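Long-range contacts in chinitase A (Streptomyces coelicolor, PDB 3EBV), which probably hydrolyses internal linkages of chitin as an endochitinase, this chain being the glycoside hydrolase family 18 catalytic domain of a longer protein: residues S24-I32 against T273-S284; V199-L210 against C246-F256. All coordinates share one frame; numbering follows the deposited sequence.

Both interactions belong to the single family 18 TIM-barrel domain, and each ties together parts of its outer layer that follow different strands. Interaction 1 joins residues 24-32, the loop leading into strand 32-40, to residues 273-284, which follow strand 267-271; these two strands flank strand 6-12, so the contact lies where the first and last parts of the chain come together to close the barrel. Interaction 2 falls entirely within the intervening sequence and packs helix 199-210 against the end of helix 237-249 and the loop 250-256. The contacts do not touch: their centres are 25 Å apart and their nearest atoms about 8 Å, two separate fastenings around one barrel.

Interaction 1 of 2, residues S24-I32 against T273-S284. With SO4 (sulfate ion), chain B.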
loop_
_atom_site.group_PDB
_atom_site.type_symbol
_atom_site.label_atom_id
_atom_site.label_comp_id
_atom_site.label_asym_id
_atom_site.label_seq_id
_atom_site.Cartn_x
_atom_site.Cartn_y
_atom_site.Cartn_z
ATOM N N SER A 24 16.279 -7.926 -5.021
ATOM C CA SER A 24 16.409 -9.387 -5.145
ATOM C C SER A 24 16.363 -10.095 -3.785
ATOM O O SER A 24 16.136 -11.311 -3.742
ATOM C CB SER A 24 17.737 -9.736 -5.822
ATOM O OG SER A 24 18.815 -9.164 -5.087
ATOM N N ASP A 25 16.555 -9.354 -2.686
ATOM C CA ASP A 25 16.466 -9.963 -1.358
ATOM C C ASP A 25 15.034 -10.074 -0.825
ATOM O O ASP A 25 14.785 -10.732 0.182
ATOM C CB ASP A 25 17.250 -9.158 -0.320
ATOM C CG ASP A 25 18.748 -9.161 -0.572
ATOM O OD1 ASP A 25 19.284 -10.255 -0.876
ATOM O OD2 ASP A 25 19.338 -8.071 -0.406
ATOM N N VAL A 26 14.101 -9.355 -1.453
ATOM C CA VAL A 26 12.723 -9.346 -0.952
ATOM C C VAL A 26 12.116 -10.755 -1.016
ATOM O O VAL A 26 12.174 -11.406 -2.055
ATOM C CB VAL A 26 11.852 -8.351 -1.752
ATOM C CG1 VAL A 26 10.353 -8.501 -1.367
ATOM C CG2 VAL A 26 12.365 -6.912 -1.514
ATOM N N PRO A 27 11.555 -11.236 0.112
ATOM C CA PRO A 27 10.925 -12.572 0.125
ATOM C C PRO A 27 9.917 -12.832 -0.985
ATOM O O PRO A 27 9.201 -11.911 -1.414
ATOM C CB PRO A 27 10.243 -12.640 1.496
ATOM C CG PRO A 27 11.139 -11.739 2.400
ATOM C CD PRO A 27 11.593 -10.618 1.457
ATOM N N SER A 28 9.847 -14.098 -1.396
ATOM C CA SER A 28 8.938 -14.498 -2.468
ATOM C C SER A 28 7.457 -14.267 -2.138
ATOM O O SER A 28 6.650 -14.131 -3.071
ATOM C CB SER A 28 9.155 -15.972 -2.825
ATOM O OG SER A 28 9.012 -16.772 -1.699
ATOM N N ALA A 29 7.133 -14.191 -0.847
ATOM C CA ALA A 29 5.739 -13.969 -0.414
ATOM C C ALA A 29 5.148 -12.683 -0.956
ATOM O O ALA A 29 3.916 -12.563 -1.068
ATOM C CB ALA A 29 5.669 -13.944 1.098
ATOM N N TYR A 30 5.996 -11.690 -1.264
ATOM C CA TYR A 30 5.491 -10.403 -1.692
ATOM C C TYR A 30 5.127 -10.408 -3.161
ATOM O O TYR A 30 5.978 -10.573 -4.037
ATOM C CB TYR A 30 6.509 -9.307 -1.384
ATOM C CG TYR A 30 6.702 -9.124 0.091
ATOM C CD1 TYR A 30 5.736 -8.457 0.853
ATOM C CD2 TYR A 30 7.835 -9.660 0.753
ATOM C CE1 TYR A 30 5.894 -8.298 2.222
ATOM C CE2 TYR A 30 8.000 -9.489 2.145
ATOM C CZ TYR A 30 7.028 -8.797 2.874
ATOM O OH TYR A 30 7.124 -8.564 4.248
ATOM N N ASP A 31 3.846 -10.183 -3.437
ATOM C CA ASP A 31 3.343 -10.171 -4.813
ATOM C C ASP A 31 3.453 -8.806 -5.441
ATOM O O ASP A 31 3.571 -8.690 -6.659
ATOM C CB ASP A 31 1.871 -10.570 -4.811
ATOM C CG ASP A 31 1.673 -11.894 -4.187
ATOM O OD1 ASP A 31 2.110 -12.919 -4.779
ATOM O OD2 ASP A 31 1.092 -11.977 -3.104
ATOM N N ILE A 32 3.363 -7.761 -4.619
ATOM C CA ILE A 32 3.497 -6.394 -5.064
ATOM C C ILE A 32 4.543 -5.776 -4.163
ATOM O O ILE A 32 4.430 -5.857 -2.937
ATOM C CB ILE A 32 2.176 -5.581 -4.952
ATOM C CG1 ILE A 32 1.072 -6.237 -5.801
ATOM C CG2 ILE A 32 2.395 -4.122 -5.396
ATOM C CD1 ILE A 32 -0.309 -5.547 -5.618
ATOM N N THR A 273 9.403 -4.447 4.070
ATOM C CA THR A 273 10.164 -5.693 3.845
ATOM C C THR A 273 11.451 -5.671 4.703
ATOM O O THR A 273 11.876 -6.714 5.215
ATOM C CB THR A 273 10.477 -5.919 2.349
ATOM O OG1 THR A 273 11.357 -4.900 1.875
ATOM C CG2 THR A 273 9.183 -5.834 1.507
ATOM N N ASN A 274 12.010 -4.487 4.886
ATOM C CA ASN A 274 13.294 -4.365 5.645
ATOM C C ASN A 274 13.081 -4.687 7.098
ATOM O O ASN A 274 13.878 -5.441 7.713
ATOM C CB ASN A 274 13.848 -2.946 5.459
ATOM C CG ASN A 274 13.968 -2.573 3.999
ATOM O OD1 ASN A 274 12.982 -2.155 3.347
ATOM N ND2 ASN A 274 15.186 -2.707 3.450
ATOM N N TRP A 275 12.010 -4.138 7.692
ATOM C CA TRP A 275 11.724 -4.475 9.077
ATOM C C TRP A 275 11.300 -5.948 9.198
ATOM O O TRP A 275 11.647 -6.611 10.186
ATOM C CB TRP A 275 10.653 -3.558 9.660
ATOM C CG TRP A 275 11.100 -2.160 9.915
ATOM C CD1 TRP A 275 10.560 -1.025 9.396
ATOM C CD2 TRP A 275 12.176 -1.741 10.764
ATOM N NE1 TRP A 275 11.210 0.094 9.878
ATOM C CE2 TRP A 275 12.222 -0.322 10.710
ATOM C CE3 TRP A 275 13.087 -2.428 11.596
ATOM C CZ2 TRP A 275 13.177 0.447 11.435
ATOM C CZ3 TRP A 275 14.059 -1.661 12.301
ATOM C CH2 TRP A 275 14.073 -0.241 12.225
ATOM N N ASP A 276 10.609 -6.484 8.186
ATOM C CA ASP A 276 10.252 -7.924 8.208
ATOM C C ASP A 276 11.547 -8.778 8.311
ATOM O O ASP A 276 11.626 -9.705 9.125
ATOM C CB ASP A 276 9.434 -8.211 6.924
ATOM C CG ASP A 276 8.906 -9.656 6.770
ATOM O OD1 ASP A 276 8.505 -10.294 7.775
ATOM O OD2 ASP A 276 8.886 -10.068 5.571
ATOM N N ALA A 277 12.553 -8.395 7.529
ATOM C CA ALA A 277 13.853 -9.130 7.492
ATOM C C ALA A 277 14.566 -9.019 8.837
ATOM O O ALA A 277 15.120 -10.031 9.327
ATOM C CB ALA A 277 14.725 -8.581 6.392
ATOM N N THR A 278 14.568 -7.817 9.434
ATOM C CA THR A 278 15.139 -7.665 10.777
ATOM C C THR A 278 14.492 -8.634 11.755
ATOM O O THR A 278 15.150 -9.196 12.669
ATOM C CB THR A 278 15.036 -6.202 11.235
ATOM O OG1 THR A 278 15.975 -5.443 10.446
ATOM C CG2 THR A 278 15.331 -6.064 12.751
ATOM N N ALA A 279 13.179 -8.870 11.552
ATOM C CA ALA A 279 12.402 -9.766 12.432
ATOM C C ALA A 279 12.302 -11.189 11.860
ATOM O O ALA A 279 11.331 -11.901 12.148
ATOM C CB ALA A 279 10.974 -9.169 12.686
ATOM N N GLY A 280 13.282 -11.624 11.070
ATOM C CA GLY A 280 13.378 -13.041 10.653
ATOM C C GLY A 280 12.339 -13.483 9.643
ATOM O O GLY A 280 12.111 -14.690 9.472
ATOM N N ASN A 281 11.705 -12.496 8.996
ATOM C CA ASN A 281 10.633 -12.772 8.001
ATOM C C ASN A 281 9.442 -13.487 8.650
ATOM O O ASN A 281 8.693 -14.183 7.931
ATOM C CB ASN A 281 11.154 -13.520 6.783
ATOM C CG ASN A 281 12.167 -12.705 6.013
ATOM O OD1 ASN A 281 12.072 -11.475 5.971
ATOM N ND2 ASN A 281 13.124 -13.386 5.373
ATOM N N ALA A 282 9.275 -13.359 9.965
ATOM C CA ALA A 282 8.143 -14.026 10.643
ATOM C C ALA A 282 6.811 -13.528 10.072
ATOM O O ALA A 282 5.893 -14.350 9.803
ATOM C CB ALA A 282 8.206 -13.780 12.132
ATOM N N TRP A 283 6.694 -12.234 9.843
ATOM C CA TRP A 283 5.394 -11.691 9.395
ATOM C C TRP A 283 5.078 -12.226 7.998
ATOM O O TRP A 283 3.975 -12.780 7.768
ATOM C CB TRP A 283 5.427 -10.152 9.436
ATOM C CG TRP A 283 4.083 -9.469 9.305
ATOM C CD1 TRP A 283 3.328 -8.966 10.324
ATOM C CD2 TRP A 283 3.379 -9.190 8.087
ATOM N NE1 TRP A 283 2.161 -8.392 9.821
ATOM C CE2 TRP A 283 2.159 -8.522 8.453
ATOM C CE3 TRP A 283 3.614 -9.474 6.730
ATOM C CZ2 TRP A 283 1.222 -8.099 7.492
ATOM C CZ3 TRP A 283 2.697 -9.037 5.770
ATOM C CH2 TRP A 283 1.492 -8.387 6.164
ATOM N N SER A 284 5.978 -12.064 7.021
ATOM C CA SER A 284 5.667 -12.523 5.673
ATOM C C SER A 284 5.535 -14.057 5.601
ATOM O O SER A 284 4.731 -14.576 4.788
ATOM C CB SER A 284 6.638 -11.988 4.620
ATOM O OG SER A 284 7.985 -12.390 4.910
HETATM S S SO4 B . 12.206 -18.799 -1.623
HETATM O O1 SO4 B . 12.599 -18.617 -3.010
HETATM O O2 SO4 B . 12.671 -20.082 -1.079
HETATM O O3 SO4 B . 12.787 -17.633 -0.865
HETATM O O4 SO4 B . 10.745 -18.831 -1.519
#
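Tyr30 reaches across to helix 273-278 with its hydroxyl and donates a hydrogen bond to Asp276, OH to OD2 at 2.7 Å. The ring stands nearly upright to the carboxylate, their planes 83° apart, and the hydroxyl arrives from above the carboxylate plane, 62° out of it. Thr273 comes at the same ring over one face: its CG2 lies 3.9 Å from the centroid of the Tyr30 ring, a CH-pi contact almost on the ring normal. Pro27 CG sits near the ring plane at an edge and also leans on the Asn281 amide, 3.7 Å from Asn281 OD1. Within the type I turn Pro27-Tyr30, CB of Ala29 rests 4.1 Å from Ser284 CB.

A second shell fixes the acceptor. Asp276, its CG turned away from the backbone N (chi1 -178°), extends toward the start of helix 282-292, where Ser284 OG bonds to Asp276 OD2 at 2.6 Å along the syn lone pair and the backbone N of Ser284 bonds to Asp276 OD1 at 3.2 Å. Between the two helices the chain turns through a Schellman motif, with Gly280 at the C-prime position and Asn281 N returning to Asp276 O. Thr273 OG1 is held by Gln21, while Tyr30 also touches Val7 and Thr270 on adjoining barrel strands. Ser28 OG binds O4 of a sulfate, probably from the crystallisation liquor, at 2.7 Å.

This is barrel-closing packing between the loop before strand 32-40 and the last two helices of the chain. One buried carboxylate collects three donors, two of them on OD2, which would be expected to stabilise its negative charge and to hold the phenol, the first helix and the start of the second in one fixed relation.

Interaction 2 of 2, residues V199-L210 against C246-F256; sequences VDFLTALACIQL and CLTKATNCGSF
The Phe256 side chain runs along helix 199-210 from Asp200 to Cys207, beginning at CB, which sits 3.5 Å from Asp200 OD1. A trans chi1 (179°) carries the ring over Ala204 toward Cys207. CG meets the methyl of Ala204 (CB) at 3.8 Å, and that methyl rides over one face, displaced toward the rim, in a CH-pi contact. On the flank, CD2 comes within 3.4 Å of Thr203 OG1, which lies near the ring plane at the edge; CE2 passes the Ala204 CA, and CZ ends 3.8 Å from Cys207 SG, an oblique sulfur-aromatic contact. That sulfur is already bound to Cys189 in a disulfide, and Cys189 itself also touches the ring.

Helix 199-210 and helix 237-249 are neighbours in the outer layer of the TIM barrel, flanking strand 219-224 in sequence, and the loop 250-256 after the second helix folds back on the first. The disulfide Cys246-Cys253 fastens this loop to its own helix, while Cys246 SG rests against Thr203 CG2. Farther along, Leu247 spreads its branches, CD1 to Ala206 CB and CD2 to Leu210 CD1.

At the other end Asp200 grips the loop with both oxygens. OD1 accepts the backbone N of Phe256 at 2.9 Å, the donor lying 48° out of the carboxylate plane, and OD2 accepts Ser255 OG at 2.7 Å. A water donates to Asp200 OD1 and to Phe256 O. The same water accepts from Thr203 OG1 and from the backbone N of Gly254, whose CA packs 3.8 Å from Val199 CG1.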
loop_
_atom_site.group_PDB
_atom_site.type_symbol
_atom_site.label_atom_id
_atom_site.label_comp_id
_atom_site.label_asym_id
_atom_site.label_seq_id
_atom_site.Cartn_x
_atom_site.Cartn_y
_atom_site.Cartn_z
ATOM N N VAL A 199 -7.913 -7.302 16.615
ATOM C CA VAL A 199 -8.541 -7.864 15.423
ATOM C C VAL A 199 -9.744 -6.994 15.005
ATOM O O VAL A 199 -9.969 -6.773 13.803
ATOM C CB VAL A 199 -8.959 -9.335 15.647
ATOM C CG1 VAL A 199 -10.017 -9.439 16.641
ATOM C CG2 VAL A 199 -9.479 -9.962 14.334
ATOM N N ASP A 200 -10.510 -6.447 15.955
ATOM C CA ASP A 200 -11.713 -5.675 15.632
ATOM C C ASP A 200 -11.384 -4.363 14.901
ATOM O O ASP A 200 -12.160 -3.887 14.081
ATOM C CB ASP A 200 -12.484 -5.290 16.922
ATOM C CG ASP A 200 -13.324 -6.419 17.514
ATOM O OD1 ASP A 200 -13.568 -7.447 16.845
ATOM O OD2 ASP A 200 -13.737 -6.202 18.681
ATOM N N PHE A 201 -10.231 -3.764 15.211
ATOM C CA PHE A 201 -9.847 -2.538 14.469
ATOM C C PHE A 201 -9.704 -2.883 12.996
ATOM O O PHE A 201 -10.129 -2.094 12.135
ATOM C CB PHE A 201 -8.512 -2.072 15.006
ATOM C CG PHE A 201 -8.104 -0.653 14.616
ATOM C CD1 PHE A 201 -8.715 0.468 15.177
ATOM C CD2 PHE A 201 -7.043 -0.476 13.720
ATOM C CE1 PHE A 201 -8.247 1.776 14.856
ATOM C CE2 PHE A 201 -6.587 0.836 13.405
ATOM C CZ PHE A 201 -7.156 1.931 13.952
ATOM N N LEU A 202 -9.118 -4.038 12.699
ATOM C CA LEU A 202 -8.963 -4.444 11.299
ATOM C C LEU A 202 -10.311 -4.704 10.642
ATOM O O LEU A 202 -10.614 -4.203 9.560
ATOM C CB LEU A 202 -8.058 -5.678 11.181
ATOM C CG LEU A 202 -6.685 -5.533 11.872
ATOM C CD1 LEU A 202 -5.840 -6.769 11.667
ATOM C CD2 LEU A 202 -5.935 -4.281 11.351
ATOM N N THR A 203 -11.129 -5.542 11.292
ATOM C CA THR A 203 -12.370 -5.947 10.621
ATOM C C THR A 203 -13.421 -4.851 10.556
ATOM O O THR A 203 -14.087 -4.693 9.509
ATOM C CB THR A 203 -12.974 -7.220 11.310
ATOM O OG1 THR A 203 -13.207 -6.923 12.702
ATOM C CG2 THR A 203 -12.008 -8.387 11.216
ATOM N N ALA A 204 -13.599 -4.113 11.654
ATOM C CA ALA A 204 -14.598 -3.061 11.695
ATOM C C ALA A 204 -14.290 -1.862 10.798
ATOM O O ALA A 204 -15.217 -1.204 10.293
ATOM C CB ALA A 204 -14.871 -2.630 13.141
ATOM N N LEU A 205 -12.995 -1.541 10.644
ATOM C CA LEU A 205 -12.634 -0.442 9.743
ATOM C C LEU A 205 -12.595 -0.927 8.290
ATOM O O LEU A 205 -12.997 -0.155 7.404
ATOM C CB LEU A 205 -11.272 0.158 10.143
ATOM C CG LEU A 205 -11.356 1.230 11.238
ATOM C CD1 LEU A 205 -11.924 0.738 12.560
ATOM C CD2 LEU A 205 -9.944 1.796 11.477
ATOM N N ALA A 206 -12.123 -2.154 8.023
ATOM C CA ALA A 206 -12.208 -2.694 6.648
ATOM C C ALA A 206 -13.658 -2.734 6.179
ATOM O O ALA A 206 -13.954 -2.450 5.013
ATOM C CB ALA A 206 -11.573 -4.057 6.563
ATOM N N CYS A 207 -14.566 -3.038 7.091
ATOM C CA CYS A 207 -16.008 -3.062 6.773
ATOM C C CYS A 207 -16.494 -1.731 6.171
ATOM O O CYS A 207 -17.382 -1.716 5.309
ATOM C CB CYS A 207 -16.733 -3.353 8.109
ATOM S SG CYS A 207 -18.529 -3.294 8.042
ATOM N N ILE A 208 -15.963 -0.596 6.624
ATOM C CA ILE A 208 -16.429 0.688 6.086
ATOM C C ILE A 208 -16.133 0.713 4.567
ATOM O O ILE A 208 -16.952 1.207 3.776
ATOM C CB ILE A 208 -15.698 1.890 6.754
ATOM C CG1 ILE A 208 -15.910 1.907 8.270
ATOM C CG2 ILE A 208 -16.147 3.219 6.153
ATOM C CD1 ILE A 208 -15.003 2.906 8.968
ATOM N N GLN A 209 -14.950 0.214 4.174
ATOM C CA GLN A 209 -14.591 0.155 2.737
ATOM C C GLN A 209 -15.460 -0.852 1.982
ATOM O O GLN A 209 -15.961 -0.546 0.876
ATOM C CB GLN A 209 -13.109 -0.208 2.613
ATOM C CG GLN A 209 -12.232 0.894 3.189
ATOM C CD GLN A 209 -10.767 0.514 3.313
ATOM O OE1 GLN A 209 -10.222 -0.196 2.474
ATOM N NE2 GLN A 209 -10.141 0.999 4.380
ATOM N N LEU A 210 -15.629 -2.040 2.565
ATOM C CA LEU A 210 -16.373 -3.138 1.921
ATOM C C LEU A 210 -17.860 -2.829 1.765
ATOM O O LEU A 210 -18.489 -3.364 0.837
ATOM C CB LEU A 210 -16.163 -4.464 2.656
ATOM C CG LEU A 210 -14.703 -4.958 2.708
ATOM C CD1 LEU A 210 -14.477 -5.912 3.886
ATOM C CD2 LEU A 210 -14.362 -5.620 1.341
ATOM N N CYS A 246 -11.984 -13.693 9.377
ATOM C CA CYS A 246 -13.276 -13.142 9.777
ATOM C C CYS A 246 -13.995 -12.522 8.584
ATOM O O CYS A 246 -15.206 -12.778 8.311
ATOM C CB CYS A 246 -13.040 -12.146 10.915
ATOM S SG CYS A 246 -14.534 -11.248 11.465
ATOM N N LEU A 247 -13.261 -11.727 7.811
ATOM C CA LEU A 247 -13.856 -11.031 6.664
ATOM C C LEU A 247 -14.183 -12.009 5.535
ATOM O O LEU A 247 -15.212 -11.842 4.890
ATOM C CB LEU A 247 -12.873 -9.966 6.136
ATOM C CG LEU A 247 -12.734 -8.776 7.114
ATOM C CD1 LEU A 247 -11.444 -7.935 6.762
ATOM C CD2 LEU A 247 -13.939 -7.866 7.087
ATOM N N THR A 248 -13.307 -12.992 5.281
ATOM C CA THR A 248 -13.496 -13.853 4.080
ATOM C C THR A 248 -14.430 -15.042 4.313
ATOM O O THR A 248 -15.072 -15.491 3.361
ATOM C CB THR A 248 -12.145 -14.396 3.540
ATOM O OG1 THR A 248 -11.487 -15.193 4.521
ATOM C CG2 THR A 248 -11.230 -13.216 3.081
ATOM N N LYS A 249 -14.452 -15.552 5.542
ATOM C CA LYS A 249 -15.168 -16.817 5.759
ATOM C C LYS A 249 -15.898 -16.913 7.086
ATOM O O LYS A 249 -16.404 -18.000 7.440
ATOM C CB LYS A 249 -14.227 -18.008 5.532
ATOM C CG LYS A 249 -13.063 -18.104 6.514
ATOM C CD LYS A 249 -12.093 -19.234 6.065
ATOM C CE LYS A 249 -10.855 -19.317 6.929
ATOM N NZ LYS A 249 -10.016 -20.573 6.717
ATOM N N ALA A 250 -16.023 -15.785 7.784
ATOM C CA ALA A 250 -16.797 -15.727 9.026
ATOM C C ALA A 250 -16.255 -16.655 10.101
ATOM O O ALA A 250 -17.001 -17.278 10.875
ATOM C CB ALA A 250 -18.316 -15.979 8.777
ATOM N N THR A 251 -14.949 -16.781 10.180
ATOM C CA THR A 251 -14.346 -17.481 11.295
ATOM C C THR A 251 -13.306 -16.598 11.978
ATOM O O THR A 251 -12.794 -15.665 11.336
ATOM C CB THR A 251 -13.681 -18.795 10.869
ATOM O OG1 THR A 251 -12.566 -18.527 9.990
ATOM C CG2 THR A 251 -14.686 -19.682 10.127
ATOM N N ASN A 252 -13.030 -16.862 13.256
ATOM C CA ASN A 252 -11.984 -16.141 14.003
ATOM C C ASN A 252 -12.254 -14.647 14.179
ATOM O O ASN A 252 -11.340 -13.877 14.478
ATOM C CB ASN A 252 -10.594 -16.428 13.412
ATOM C CG ASN A 252 -10.194 -17.880 13.581
ATOM O OD1 ASN A 252 -10.441 -18.479 14.643
ATOM N ND2 ASN A 252 -9.634 -18.457 12.555
ATOM N N CYS A 253 -13.531 -14.259 14.127
ATOM C CA CYS A 253 -13.863 -12.867 14.455
ATOM C C CYS A 253 -13.644 -12.539 15.933
ATOM O O CYS A 253 -13.685 -13.420 16.821
ATOM C CB CYS A 253 -15.325 -12.537 14.102
ATOM S SG CYS A 253 -15.701 -12.747 12.336
ATOM N N GLY A 254 -13.404 -11.251 16.198
ATOM C CA GLY A 254 -13.406 -10.743 17.583
ATOM C C GLY A 254 -14.843 -10.379 17.955
ATOM O O GLY A 254 -15.797 -11.077 17.510
ATOM N N SER A 255 -15.060 -9.341 18.768
ATOM C CA SER A 255 -16.447 -8.939 19.080
ATOM C C SER A 255 -17.207 -8.446 17.838
ATOM O O SER A 255 -18.455 -8.506 17.743
ATOM C CB SER A 255 -16.523 -7.861 20.170
ATOM O OG SER A 255 -16.195 -6.546 19.702
ATOM N N PHE A 256 -16.469 -7.857 16.884
ATOM C CA PHE A 256 -17.112 -7.316 15.692
ATOM C C PHE A 256 -17.328 -8.403 14.635
ATOM O O PHE A 256 -16.386 -9.072 14.219
ATOM C CB PHE A 256 -16.291 -6.181 15.050
ATOM C CG PHE A 256 -16.977 -5.671 13.827
ATOM C CD1 PHE A 256 -18.188 -4.952 13.925
ATOM C CD2 PHE A 256 -16.496 -6.039 12.573
ATOM C CE1 PHE A 256 -18.902 -4.577 12.757
ATOM C CE2 PHE A 256 -17.199 -5.632 11.412
ATOM C CZ PHE A 256 -18.392 -4.923 11.511
HETATM O O HOH W 1 -13.671 -8.917 14.537
#